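Local atomic coordinates of uncharacterized protein (Mycobacterium avium subsp. paratuberculosis, PDB entry 4R9Z), a protein that probably hydrolyses fatty acyl-CoA thioesters to free fatty acids and coenzyme A, as a double hot-dog thioesterase of the TesB type. Residues Y197-T202 / H222-H227. Residues are numbered along the deposited sequence; the frame is centred on the assembly and turned at random.
Sequences YMSAVT and HSVWFH
In the double hot-dog fold of this protein, Ser199 and Ala200 on helix 188-201 pack against His222 of strand 218-226, part of the antiparallel sheet that curls round the helix. The segment axes approach to 9.4 Å and run at 137° to each other, and the imidazole of His222 spans this distance. The side chain of His222 leaves the strand toward the helix, and with CG anti to the backbone N (chi1 -174°) the ring extends to Ser199 and Ala200. Its NE2 donates a hydrogen bond to Ser199 OG at 2.9 Å, the oxygen lying 15° out of the ring plane. That hydroxyl also bonds to Ala196 O, three residues earlier in the helix, and so links the histidine to the helix backbone. ND1 is hydrogen-bonded too, outside the two segments; with both nitrogens of the buried ring engaged, its rotation should be limited. Ala200 covers one face: its CB sits 3.7 Å from the ring centroid, in a CH-pi contact over the centre. Val267 of the adjoining strand 263-272 packs against both Ser199 and His222. Farther along strand 218-226, Val224 meets the same hydroxyl with a methyl group, its CG2 lying 3.9 Å from Ser199 OG.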
loop_
_atom_site.group_PDB
_atom_site.type_symbol
_atom_site.label_atom_id
_atom_site.label_comp_id
_atom_site.label_asym_id
_atom_site.label_seq_id
_atom_site.Cartn_x
_atom_site.Cartn_y
_atom_site.Cartn_z
ATOM N N TYR B 197 0.566 -0.602 -14.623
ATOM C CA TYR B 197 -0.622 -0.718 -15.474
ATOM C C TYR B 197 -1.139 -2.158 -15.514
ATOM O O TYR B 197 -2.305 -2.419 -15.228
ATOM C CB TYR B 197 -0.294 -0.230 -16.891
ATOM C CG TYR B 197 -1.473 0.130 -17.776
ATOM C CD1 TYR B 197 -2.650 -0.610 -17.758
ATOM C CD2 TYR B 197 -1.397 1.213 -18.647
ATOM C CE1 TYR B 197 -3.717 -0.281 -18.572
ATOM C CE2 TYR B 197 -2.461 1.551 -19.468
ATOM C CZ TYR B 197 -3.617 0.799 -19.427
ATOM O OH TYR B 197 -4.677 1.133 -20.239
ATOM N N MET B 198 -0.262 -3.082 -15.890
ATOM C CA MET B 198 -0.631 -4.482 -16.051
ATOM C C MET B 198 -0.844 -5.173 -14.699
ATOM O O MET B 198 -1.725 -6.023 -14.566
ATOM C CB MET B 198 0.435 -5.209 -16.884
ATOM C CG MET B 198 1.229 -6.280 -16.156
ATOM S SD MET B 198 0.387 -7.871 -16.129
ATOM C CE MET B 198 -0.389 -7.839 -17.738
ATOM N N SER B 199 -0.053 -4.792 -13.699
ATOM C CA SER B 199 -0.159 -5.367 -12.359
ATOM C C SER B 199 -1.543 -5.161 -11.759
ATOM O O SER B 199 -1.995 -5.951 -10.933
ATOM C CB SER B 199 0.893 -4.761 -11.430
ATOM O OG SER B 199 0.555 -3.425 -11.098
ATOM N N ALA B 200 -2.197 -4.080 -12.156
ATOM C CA ALA B 200 -3.516 -3.757 -11.642
ATOM C C ALA B 200 -4.646 -4.481 -12.374
ATOM O O ALA B 200 -5.531 -5.052 -11.737
ATOM C CB ALA B 200 -3.738 -2.249 -11.694
ATOM N N VAL B 201 -4.623 -4.444 -13.704
ATOM C CA VAL B 201 -5.744 -4.948 -14.501
ATOM C C VAL B 201 -5.895 -6.472 -14.505
ATOM O O VAL B 201 -6.972 -6.984 -14.799
ATOM C CB VAL B 201 -5.644 -4.483 -15.973
ATOM C CG1 VAL B 201 -5.667 -2.967 -16.055
ATOM C CG2 VAL B 201 -4.388 -5.037 -16.628
ATOM N N THR B 202 -4.831 -7.195 -14.169
ATOM C CA THR B 202 -4.878 -8.657 -14.186
ATOM C C THR B 202 -5.194 -9.248 -12.822
ATOM O O THR B 202 -5.276 -10.464 -12.664
ATOM C CB THR B 202 -3.559 -9.258 -14.675
ATOM O OG1 THR B 202 -2.483 -8.814 -13.839
ATOM C CG2 THR B 202 -3.305 -8.854 -16.106
ATOM N N HIS B 222 -4.756 0.337 -5.134
ATOM C CA HIS B 222 -3.669 -0.418 -5.738
ATOM C C HIS B 222 -2.339 0.086 -5.197
ATOM O O HIS B 222 -2.104 1.291 -5.141
ATOM C CB HIS B 222 -3.704 -0.281 -7.260
ATOM C CG HIS B 222 -2.704 -1.135 -7.973
ATOM N ND1 HIS B 222 -2.846 -2.501 -8.096
ATOM C CD2 HIS B 222 -1.543 -0.820 -8.595
ATOM C CE1 HIS B 222 -1.822 -2.988 -8.770
ATOM N NE2 HIS B 222 -1.017 -1.990 -9.087
ATOM N N SER B 223 -1.461 -0.836 -4.836
ATOM C CA SER B 223 -0.174 -0.489 -4.252
ATOM C C SER B 223 0.934 -1.276 -4.929
ATOM O O SER B 223 0.805 -2.488 -5.114
ATOM C CB SER B 223 -0.157 -0.781 -2.748
ATOM O OG SER B 223 -0.839 0.204 -1.999
ATOM N N VAL B 224 2.002 -0.587 -5.327
ATOM C CA VAL B 224 3.142 -1.243 -5.965
ATOM C C VAL B 224 4.459 -0.814 -5.333
ATOM O O VAL B 224 4.720 0.373 -5.180
ATOM C CB VAL B 224 3.212 -0.944 -7.466
ATOM C CG1 VAL B 224 4.347 -1.724 -8.101
ATOM C CG2 VAL B 224 1.905 -1.285 -8.135
ATOM N N TRP B 225 5.303 -1.783 -4.999
ATOM C CA TRP B 225 6.658 -1.489 -4.556
ATOM C C TRP B 225 7.648 -2.034 -5.578
ATOM O O TRP B 225 7.682 -3.235 -5.849
ATOM C CB TRP B 225 6.918 -2.089 -3.171
ATOM C CG TRP B 225 5.992 -1.573 -2.117
ATOM C CD1 TRP B 225 6.225 -0.544 -1.252
ATOM C CD2 TRP B 225 4.672 -2.050 -1.825
ATOM N NE1 TRP B 225 5.136 -0.356 -0.433
ATOM C CE2 TRP B 225 4.171 -1.268 -0.767
ATOM C CE3 TRP B 225 3.869 -3.066 -2.353
ATOM C CZ2 TRP B 225 2.907 -1.468 -0.228
ATOM C CZ3 TRP B 225 2.615 -3.262 -1.814
ATOM C CH2 TRP B 225 2.145 -2.465 -0.762
ATOM N N PHE B 226 8.454 -1.168 -6.151
ATOM C CA PHE B 226 9.371 -1.550 -7.186
ATOM C C PHE B 226 10.666 -2.048 -6.638
ATOM O O PHE B 226 11.150 -1.557 -5.670
ATOM C CB PHE B 226 9.614 -0.402 -8.125
ATOM C CG PHE B 226 8.405 0.030 -8.869
ATOM C CD1 PHE B 226 7.998 -0.615 -10.000
ATOM C CD2 PHE B 226 7.675 1.093 -8.435
ATOM C CE1 PHE B 226 6.900 -0.204 -10.671
ATOM C CE2 PHE B 226 6.566 1.505 -9.105
ATOM C CZ PHE B 226 6.186 0.855 -10.231
ATOM N N HIS B 227 11.219 -3.050 -7.284
ATOM C CA HIS B 227 12.419 -3.676 -6.810
ATOM C C HIS B 227 13.541 -3.510 -7.802
ATOM O O HIS B 227 14.526 -2.870 -7.537
ATOM C CB HIS B 227 12.139 -5.138 -6.567
ATOM C CG HIS B 227 13.254 -5.872 -5.924
ATOM N ND1 HIS B 227 14.183 -6.575 -6.638
ATOM C CD2 HIS B 227 13.573 -6.044 -4.631
ATOM C CE1 HIS B 227 15.041 -7.132 -5.815
ATOM N NE2 HIS B 227 14.692 -6.824 -4.591
#